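Local structure of cellulose biosynthesis protein BcsG (Salmonella typhimurium LT2, 5OLT) at residues Gln314-Ala320 with Leu348-Ala352. The protein is required for cellulose biosynthesis, and the chain described is its extramembrane, zinc-binding domain of the alkaline phosphatase family. Where two conformers were deposited one is given. Numbering follows the deposited sequence.
Sequences QPSSYLA and LPQTA
Residues 314-317 run extended from edge strand 310-312 of the central sheet to helix 318-328; the extended loop 348-352, between helix 341-345 and strand 355-357, packs on this connection and crosses 314-317 steeply. The nearest CA atoms are Ser316-Gln350 (4.8 Å) and Ala320-Pro349 (5.3 Å). Gln314 O accepts from Ser316 OG (2.8 Å; chi1 m). The one direct hydrogen bond between the segments, Thr351 N to Pro315 O (2.9 Å, 159°), makes this a loop crossing rather than a beta ladder; Gln350 CA adds a CA-H...O contact to Pro315 O (3.2 Å). Ser316, its backbone hydrogen-bonded to His94 and Asn96, points CB away from 348-352. One water donates to Ser316 O (3.0 Å) and Thr351 O (2.7 Å), another to Ser316 OG (2.7 Å) and Pro349 O (2.9 Å). A third accepts from Ser317 N (2.8 Å), donates to Pro349 O (2.8 Å) and meets Thr351 OG1 (2.8 Å). Ser317 CB packs 4.0 Å from Thr351 CB; Ser317 OG is hydrogen-bonded to Asn96 O, and Ser317 O accepts from Ala320 N (3.0 Å) where the chain turns into helix 318-328. Leu319 (t, p) brings CD2 to 3.8 Å from Pro349 CB; Ala320 CA sits 3.7 Å from Pro349 CG. Beside this apolar packing, Ser316 O, Thr351 O and Pro349 O, all acceptors, cannot bond one another, so waters supply the donors.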
loop_
_atom_site.group_PDB
_atom_site.type_symbol
_atom_site.label_atom_id
_atom_site.label_comp_id
_atom_site.label_asym_id
_atom_site.label_seq_id
_atom_site.Cartn_x
_atom_site.Cartn_y
_atom_site.Cartn_z
ATOM N N GLN A 314 -1.888 -11.506 9.774
ATOM C CA GLN A 314 -1.963 -12.467 8.663
ATOM C C GLN A 314 -1.309 -11.899 7.404
ATOM O O GLN A 314 -1.300 -10.669 7.202
ATOM C CB GLN A 314 -3.424 -12.821 8.385
ATOM C CG GLN A 314 -4.129 -13.431 9.595
ATOM C CD GLN A 314 -4.848 -12.422 10.505
ATOM O OE1 GLN A 314 -4.717 -11.177 10.389
ATOM N NE2 GLN A 314 -5.641 -12.967 11.427
ATOM N N PRO A 315 -0.754 -12.776 6.549
ATOM C CA PRO A 315 -0.119 -12.271 5.305
ATOM C C PRO A 315 -1.154 -11.502 4.475
ATOM O O PRO A 315 -2.242 -12.027 4.198
ATOM C CB PRO A 315 0.289 -13.553 4.575
ATOM C CG PRO A 315 0.457 -14.552 5.652
ATOM C CD PRO A 315 -0.581 -14.243 6.685
ATOM N N SER A 316 -0.844 -10.255 4.119
ATOM C CA SER A 316 -1.797 -9.359 3.487
ATOM C C SER A 316 -1.132 -8.621 2.341
ATOM O O SER A 316 0.111 -8.567 2.235
ATOM C CB SER A 316 -2.240 -8.306 4.511
ATOM O OG SER A 316 -2.863 -8.921 5.641
ATOM N N SER A 317 -1.956 -8.025 1.509
ATOM C CA SER A 317 -1.440 -7.110 0.495
ATOM C C SER A 317 -2.560 -6.155 0.087
ATOM O O SER A 317 -3.520 -5.937 0.879
ATOM C CB SER A 317 -0.868 -7.911 -0.714
ATOM O OG SER A 317 -0.107 -7.040 -1.546
ATOM N N TYR A 318 -2.467 -5.589 -1.129
ATOM C CA TYR A 318 -3.370 -4.503 -1.537
ATOM C C TYR A 318 -4.845 -4.857 -1.466
ATOM O O TYR A 318 -5.680 -3.971 -1.194
ATOM C CB TYR A 318 -3.022 -4.024 -2.937
ATOM C CG TYR A 318 -1.575 -3.602 -3.025
ATOM C CD1 TYR A 318 -1.135 -2.426 -2.405
ATOM C CD2 TYR A 318 -0.628 -4.412 -3.665
ATOM C CE1 TYR A 318 0.209 -2.046 -2.445
ATOM C CE2 TYR A 318 0.715 -4.056 -3.713
ATOM C CZ TYR A 318 1.132 -2.860 -3.126
ATOM O OH TYR A 318 2.469 -2.501 -3.141
ATOM N N LEU A 319 -5.193 -6.119 -1.723
ATOM C CA LEU A 319 -6.605 -6.491 -1.714
ATOM C C LEU A 319 -7.241 -6.188 -0.350
ATOM O O LEU A 319 -8.423 -5.795 -0.295
ATOM C CB LEU A 319 -6.801 -7.966 -2.100
ATOM C CG LEU A 319 -8.231 -8.401 -2.427
ATOM C CD1 LEU A 319 -8.754 -7.694 -3.681
ATOM C CD2 LEU A 319 -8.270 -9.914 -2.588
ATOM N N ALA A 320 -6.473 -6.349 0.738
ATOM C CA ALA A 320 -7.004 -6.038 2.081
ATOM C C ALA A 320 -7.285 -4.542 2.262
ATOM O O ALA A 320 -8.226 -4.188 3.009
ATOM C CB ALA A 320 -6.057 -6.529 3.163
ATOM N N LEU A 348 -10.457 -10.243 6.724
ATOM C CA LEU A 348 -9.882 -9.507 5.597
ATOM C C LEU A 348 -9.194 -10.506 4.682
ATOM O O LEU A 348 -8.709 -11.557 5.133
ATOM C CB LEU A 348 -8.878 -8.457 6.099
ATOM C CG LEU A 348 -9.437 -7.267 6.881
ATOM C CD1 LEU A 348 -8.319 -6.453 7.523
ATOM C CD2 LEU A 348 -10.321 -6.388 6.022
ATOM N N PRO A 349 -9.152 -10.178 3.395
ATOM C CA PRO A 349 -8.453 -11.118 2.504
ATOM C C PRO A 349 -6.975 -11.270 2.858
ATOM O O PRO A 349 -6.272 -10.284 3.131
ATOM C CB PRO A 349 -8.596 -10.489 1.124
ATOM C CG PRO A 349 -8.963 -9.092 1.361
ATOM C CD PRO A 349 -9.655 -8.994 2.697
ATOM N N GLN A 350 -6.519 -12.517 2.857
ATOM C CA GLN A 350 -5.089 -12.825 3.050
ATOM C C GLN A 350 -4.509 -13.094 1.684
ATOM O O GLN A 350 -5.217 -13.576 0.788
ATOM C CB GLN A 350 -4.878 -14.078 3.910
ATOM C CG GLN A 350 -5.505 -13.892 5.291
ATOM C CD GLN A 350 -5.302 -15.074 6.193
ATOM O OE1 GLN A 350 -4.234 -15.661 6.241
ATOM N NE2 GLN A 350 -6.333 -15.384 6.990
ATOM N N THR A 351 -3.228 -12.779 1.531
ATOM C CA THR A 351 -2.549 -12.947 0.245
ATOM C C THR A 351 -1.168 -13.476 0.550
ATOM O O THR A 351 -0.459 -12.945 1.431
ATOM C CB THR A 351 -2.432 -11.590 -0.495
ATOM O OG1 THR A 351 -3.747 -11.020 -0.649
ATOM C CG2 THR A 351 -1.799 -11.785 -1.882
ATOM N N ALA A 352 -0.771 -14.536 -0.145
ATOM C CA ALA A 352 0.581 -15.072 0.039
ATOM C C ALA A 352 1.608 -14.007 -0.379
ATOM O O ALA A 352 1.331 -13.195 -1.299
ATOM C CB ALA A 352 0.768 -16.368 -0.770
HETATM O O HOH W 1 1.523 -11.145 1.928
HETATM O O HOH W 2 -5.531 -9.545 5.783
HETATM O O HOH W 3 -4.536 -9.147 1.212
#